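PDB 1OLT: oxygen-independent coproporphyrinogen III oxidase from Escherichia coli, which catalyses the anaerobic oxidative decarboxylation of two propionate groups of coproporphyrinogen III to the vinyl groups of protoporphyrinogen IX, using S-adenosylmethionine and a [4Fe-4S] cluster. Local coordinates for residues Y117-K120 with A121-S124; M127-L130 with R131-Q135. All blocks are in the same frame, centred on the assembly; numbering follows the deposited sequence.

Contact 1 of 2, residues Y117-K120 with A121-S124; sequences YLNK and AQIS
Asn119 and Gln122 exchange hydrogen bonds at the start of helix 120-133 and form a capping box. Asn119, the N-cap, presents OD1 to Gln122 N at 2.9 Å, with the donor nearly in line with the side-chain carbonyl (C=O...N 167°). CG of Asn119 is wedged between its own backbone N and carbonyl carbon (chi1 71°), which swings the amide back over the first turn. In return Asn119 N donates to Gln122 OE1 at 2.9 Å, coming in tilted from that carbonyl's plane. The two side chains cross at about a right angle, yet their amide groups are stacked, with planes 17° apart and Asn119 CG 3.6 Å from Gln122 CD. Gln122 OE1 also accepts from Gln79 NE2, while its NE2 donates to Asp83, so both ends of this buried amide are occupied and its flip is fixed.

The backbone bonds of the opening turn follow: Ile123 N to Asn119 O and Ser124 N to Lys120 O, both 2.9 Å. Ser124 OG turns to Glu162 and Lys120 NZ makes a salt bridge with Asp154, both beyond the turn.

Apolar contact comes from Leu118, just before the cap. Its CB sits 3.9 Å from Gln122 CB and 4.0 Å from Ile123 CG1, and CD1 of Ile123 reaches Leu118 O at 3.4 Å. Leu118 and Gln122 also touch Ala82 of helix 80-96, whereas Ile123 packs on His158 and Leu159 of helix 154-161. Tyr117, in the incoming loop, has its side chain about 4 Å from that of Thr114, an S-adenosylmethionine-binding residue.

The box thus gives the Gln122 N-H an acceptor at the helix start, and its two reciprocal bonds hold both amides in place while joining the loop to the helix.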
loop_
_atom_site.group_PDB
_atom_site.type_symbol
_atom_site.label_atom_id
_atom_site.label_comp_id
_atom_site.label_asym_id
_atom_site.label_seq_id
_atom_site.Cartn_x
_atom_site.Cartn_y
_atom_site.Cartn_z
ATOM N N TYR A 117 -17.801 1.769 4.238
ATOM C CA TYR A 117 -19.052 2.034 3.555
ATOM C C TYR A 117 -20.060 0.893 3.816
ATOM O O TYR A 117 -21.290 1.119 3.864
ATOM C CB TYR A 117 -18.807 2.142 2.068
ATOM C CG TYR A 117 -19.997 2.642 1.254
ATOM C CD1 TYR A 117 -21.036 1.764 0.829
ATOM C CD2 TYR A 117 -20.071 3.983 0.859
ATOM C CE1 TYR A 117 -22.125 2.258 0.059
ATOM C CE2 TYR A 117 -21.144 4.472 0.114
ATOM C CZ TYR A 117 -22.172 3.604 -0.289
ATOM O OH TYR A 117 -23.200 4.114 -1.037
ATOM N N LEU A 118 -19.512 -0.341 3.906
ATOM C CA LEU A 118 -20.313 -1.493 4.281
ATOM C C LEU A 118 -20.879 -1.331 5.696
ATOM O O LEU A 118 -20.145 -1.108 6.658
ATOM C CB LEU A 118 -19.525 -2.762 4.174
ATOM C CG LEU A 118 -18.830 -3.085 2.845
ATOM C CD1 LEU A 118 -18.188 -4.433 2.973
ATOM C CD2 LEU A 118 -19.781 -3.091 1.712
ATOM N N ASN A 119 -22.183 -1.517 5.830
ATOM C CA ASN A 119 -22.800 -1.515 7.121
ATOM C C ASN A 119 -22.464 -2.817 7.938
ATOM O O ASN A 119 -21.804 -3.732 7.433
ATOM C CB ASN A 119 -24.324 -1.168 6.953
ATOM C CG ASN A 119 -25.142 -2.301 6.286
ATOM O OD1 ASN A 119 -24.790 -3.493 6.400
ATOM N ND2 ASN A 119 -26.255 -1.939 5.669
ATOM N N LYS A 120 -22.894 -2.920 9.182
ATOM C CA LYS A 120 -22.583 -4.100 10.006
ATOM C C LYS A 120 -23.004 -5.421 9.414
ATOM O O LYS A 120 -22.243 -6.410 9.418
ATOM C CB LYS A 120 -23.181 -3.935 11.420
ATOM C CG LYS A 120 -22.560 -2.777 12.269
ATOM C CD LYS A 120 -23.315 -2.694 13.663
ATOM C CE LYS A 120 -23.091 -1.368 14.345
ATOM N NZ LYS A 120 -23.614 -1.319 15.827
ATOM N N ALA A 121 -24.229 -5.468 8.868
ATOM C CA ALA A 121 -24.716 -6.691 8.217
ATOM C C ALA A 121 -23.881 -7.070 6.990
ATOM O O ALA A 121 -23.557 -8.210 6.828
ATOM C CB ALA A 121 -26.237 -6.572 7.817
ATOM N N GLN A 122 -23.519 -6.112 6.180
ATOM C CA GLN A 122 -22.676 -6.329 5.011
ATOM C C GLN A 122 -21.229 -6.787 5.380
ATOM O O GLN A 122 -20.674 -7.717 4.780
ATOM C CB GLN A 122 -22.649 -5.037 4.138
ATOM C CG GLN A 122 -23.997 -4.790 3.524
ATOM C CD GLN A 122 -24.175 -3.404 3.021
ATOM O OE1 GLN A 122 -23.403 -2.466 3.397
ATOM N NE2 GLN A 122 -25.266 -3.199 2.237
ATOM N N ILE A 123 -20.651 -6.161 6.389
ATOM C CA ILE A 123 -19.340 -6.568 6.911
ATOM C C ILE A 123 -19.441 -8.012 7.306
ATOM O O ILE A 123 -18.588 -8.827 6.948
ATOM C CB ILE A 123 -18.970 -5.726 8.131
ATOM C CG1 ILE A 123 -18.583 -4.339 7.681
ATOM C CG2 ILE A 123 -17.831 -6.377 8.888
ATOM C CD1 ILE A 123 -18.564 -3.313 8.776
ATOM N N SER A 124 -20.483 -8.358 8.075
ATOM C CA SER A 124 -20.635 -9.747 8.519
ATOM C C SER A 124 -20.815 -10.716 7.370
ATOM O O SER A 124 -20.275 -11.862 7.387
ATOM C CB SER A 124 -21.814 -9.929 9.507
ATOM O OG SER A 124 -21.611 -9.198 10.688
#

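Contact 2 of 2, residues M127-L130 with R131-Q135; sequences MKLL and RENFQ
Met127 meets Arg131 one turn further along helix 120-133: Arg131 N donates to Met127 O at 2.9 Å. In one of its two conformers the methionine, bent at chi2 and chi3, brings CE obliquely to the guanidinium, 3.9 Å from Arg131 NE, a tentative contact. Arg131 NH2 donates to Glu162 O, and the group makes a cation-pi contact with Phe136.

Lys128 O accepts from Glu132 N, and the two side chains run side by side, pointing the same way. In the lysine conformer given, Lys128 NZ lies 4.4 Å from Glu132 OE2, beyond a salt bridge, so any attraction is probably modest.

Leu129 O takes the side-chain amide of Asn133, ND2 lying 2.8 Å away, in the carbonyl plane on a lone pair and close to the asparagine's own amide plane. CG of Asn133 stands beside its backbone N (chi1 -76°), which folds the amide back against the helix; the bond from Asn133 N to the same oxygen is weak. With an alanine here the ND2 donor is gone, and Leu129 O is likely to be left to that weak bond within the turn.

Leu130 O accepts twice, from Phe134 N at 2.9 Å and from Asn133 N, which sits well above the carbonyl plane. This oxygen also lies at the edge of the Phe134 ring, 3.5 Å from CD2, while Leu130 CD2 touches CE2 of that ring at 4.0 Å. Phe134 packs on Leu53 and Leu55 of strand 53-62.

Toward the C-terminal part of the helix, the asparagine amide and the doubly used Leu130 O thus supplement the backbone bonds.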
loop_
_atom_site.group_PDB
_atom_site.type_symbol
_atom_site.label_atom_id
_atom_site.label_comp_id
_atom_site.label_asym_id
_atom_site.label_seq_id
_atom_site.Cartn_x
_atom_site.Cartn_y
_atom_site.Cartn_z
ATOM N N MET A 127 -17.340 -11.213 5.593
ATOM C CA MET A 127 -16.426 -11.992 6.400
ATOM C C MET A 127 -16.809 -13.471 6.430
ATOM O O MET A 127 -15.981 -14.352 6.389
ATOM C CB MET A 127 -16.350 -11.467 7.817
ATOM C CG MET A 127 -15.540 -10.262 7.966
ATOM S SD MET A 127 -13.818 -10.517 7.352
ATOM C CE MET A 127 -13.455 -12.043 7.975
ATOM N N LYS A 128 -18.109 -13.724 6.526
ATOM C CA LYS A 128 -18.657 -15.073 6.565
ATOM C C LYS A 128 -18.374 -15.804 5.253
ATOM O O LYS A 128 -17.972 -16.975 5.268
ATOM C CB LYS A 128 -20.175 -15.040 6.893
ATOM C CG LYS A 128 -20.887 -16.417 6.887
ATOM C CD LYS A 128 -22.413 -16.285 7.134
ATOM C CE LYS A 128 -23.105 -17.658 7.162
ATOM N NZ LYS A 128 -24.114 -17.721 8.279
ATOM N N LEU A 129 -18.539 -15.126 4.125
ATOM C CA LEU A 129 -18.196 -15.726 2.817
ATOM C C LEU A 129 -16.701 -16.131 2.758
ATOM O O LEU A 129 -16.346 -17.188 2.245
ATOM C CB LEU A 129 -18.430 -14.740 1.687
ATOM C CG LEU A 129 -19.881 -14.550 1.285
ATOM C CD1 LEU A 129 -19.961 -13.349 0.384
ATOM C CD2 LEU A 129 -20.381 -15.807 0.616
ATOM N N LEU A 130 -15.860 -15.276 3.290
ATOM C CA LEU A 130 -14.396 -15.473 3.248
ATOM C C LEU A 130 -14.035 -16.644 4.169
ATOM O O LEU A 130 -13.291 -17.519 3.747
ATOM C CB LEU A 130 -13.664 -14.164 3.643
ATOM C CG LEU A 130 -13.733 -13.088 2.593
ATOM C CD1 LEU A 130 -13.297 -11.734 3.139
ATOM C CD2 LEU A 130 -12.948 -13.475 1.311
ATOM N N ARG A 131 -14.538 -16.647 5.418
ATOM C CA ARG A 131 -14.229 -17.662 6.431
ATOM C C ARG A 131 -14.742 -19.034 6.042
ATOM O O ARG A 131 -14.138 -20.006 6.391
ATOM C CB ARG A 131 -14.863 -17.383 7.835
ATOM C CG ARG A 131 -14.167 -16.229 8.547
ATOM C CD ARG A 131 -14.470 -16.090 10.050
ATOM N NE ARG A 131 -13.799 -14.881 10.582
ATOM C CZ ARG A 131 -12.523 -14.782 11.031
ATOM N NH1 ARG A 131 -11.651 -15.813 11.037
ATOM N NH2 ARG A 131 -12.123 -13.600 11.487
ATOM N N GLU A 132 -15.868 -19.086 5.366
ATOM C CA GLU A 132 -16.415 -20.366 4.977
ATOM C C GLU A 132 -15.805 -20.889 3.717
ATOM O O GLU A 132 -15.974 -22.047 3.445
ATOM C CB GLU A 132 -17.949 -20.285 4.811
ATOM C CG GLU A 132 -18.580 -20.131 6.190
ATOM C CD GLU A 132 -20.107 -20.146 6.153
ATOM O OE1 GLU A 132 -20.689 -19.932 5.053
ATOM O OE2 GLU A 132 -20.673 -20.319 7.255
ATOM N N ASN A 133 -15.123 -20.063 2.930
ATOM C CA ASN A 133 -14.560 -20.532 1.672
ATOM C C ASN A 133 -13.033 -20.645 1.621
ATOM O O ASN A 133 -12.510 -21.247 0.696
ATOM C CB ASN A 133 -15.058 -19.662 0.523
ATOM C CG ASN A 133 -16.482 -20.004 0.176
ATOM O OD1 ASN A 133 -16.694 -21.017 -0.407
ATOM N ND2 ASN A 133 -17.472 -19.173 0.615
ATOM N N PHE A 134 -12.362 -20.065 2.609
ATOM C CA PHE A 134 -10.915 -20.182 2.777
ATOM C C PHE A 134 -10.647 -20.588 4.218
ATOM O O PHE A 134 -11.429 -20.250 5.131
ATOM C CB PHE A 134 -10.197 -18.827 2.506
ATOM C CG PHE A 134 -10.381 -18.283 1.110
ATOM C CD1 PHE A 134 -9.550 -18.660 0.093
ATOM C CD2 PHE A 134 -11.382 -17.342 0.833
ATOM C CE1 PHE A 134 -9.685 -18.127 -1.166
ATOM C CE2 PHE A 134 -11.531 -16.813 -0.410
ATOM C CZ PHE A 134 -10.686 -17.195 -1.416
ATOM N N GLN A 135 -9.550 -21.281 4.427
ATOM C CA GLN A 135 -9.102 -21.675 5.744
ATOM C C GLN A 135 -8.171 -20.616 6.375
ATOM O O GLN A 135 -7.030 -20.459 5.969
ATOM C CB GLN A 135 -8.381 -23.041 5.665
ATOM C CG GLN A 135 -8.315 -23.697 7.045
ATOM C CD GLN A 135 -7.843 -25.156 7.048
ATOM O OE1 GLN A 135 -7.991 -25.899 6.036
ATOM N NE2 GLN A 135 -7.287 -25.589 8.202
#

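Contacts 1 and 2 come in series on helix 120-133, contact 1 at its start and contact 2 toward its C-terminal part, their centres 15 Å apart with no touch beyond the shared chain. The helix follows strand 105-112 and leads to strand 140-146, its parallel neighbour, making a beta-alpha-beta crossover of the radical SAM core. Both contacts lean on helix 80-96. Contact 1 starts the helix near the cofactors, the side chain of Tyr117 about 8 Å from the iron-sulfur cluster; contact 2 packs on strands 53-62 and 105-112, the side chain of Leu130 about 13 Å from a bound S-adenosylmethionine. One helix thus connects the cluster side of the core to its strands.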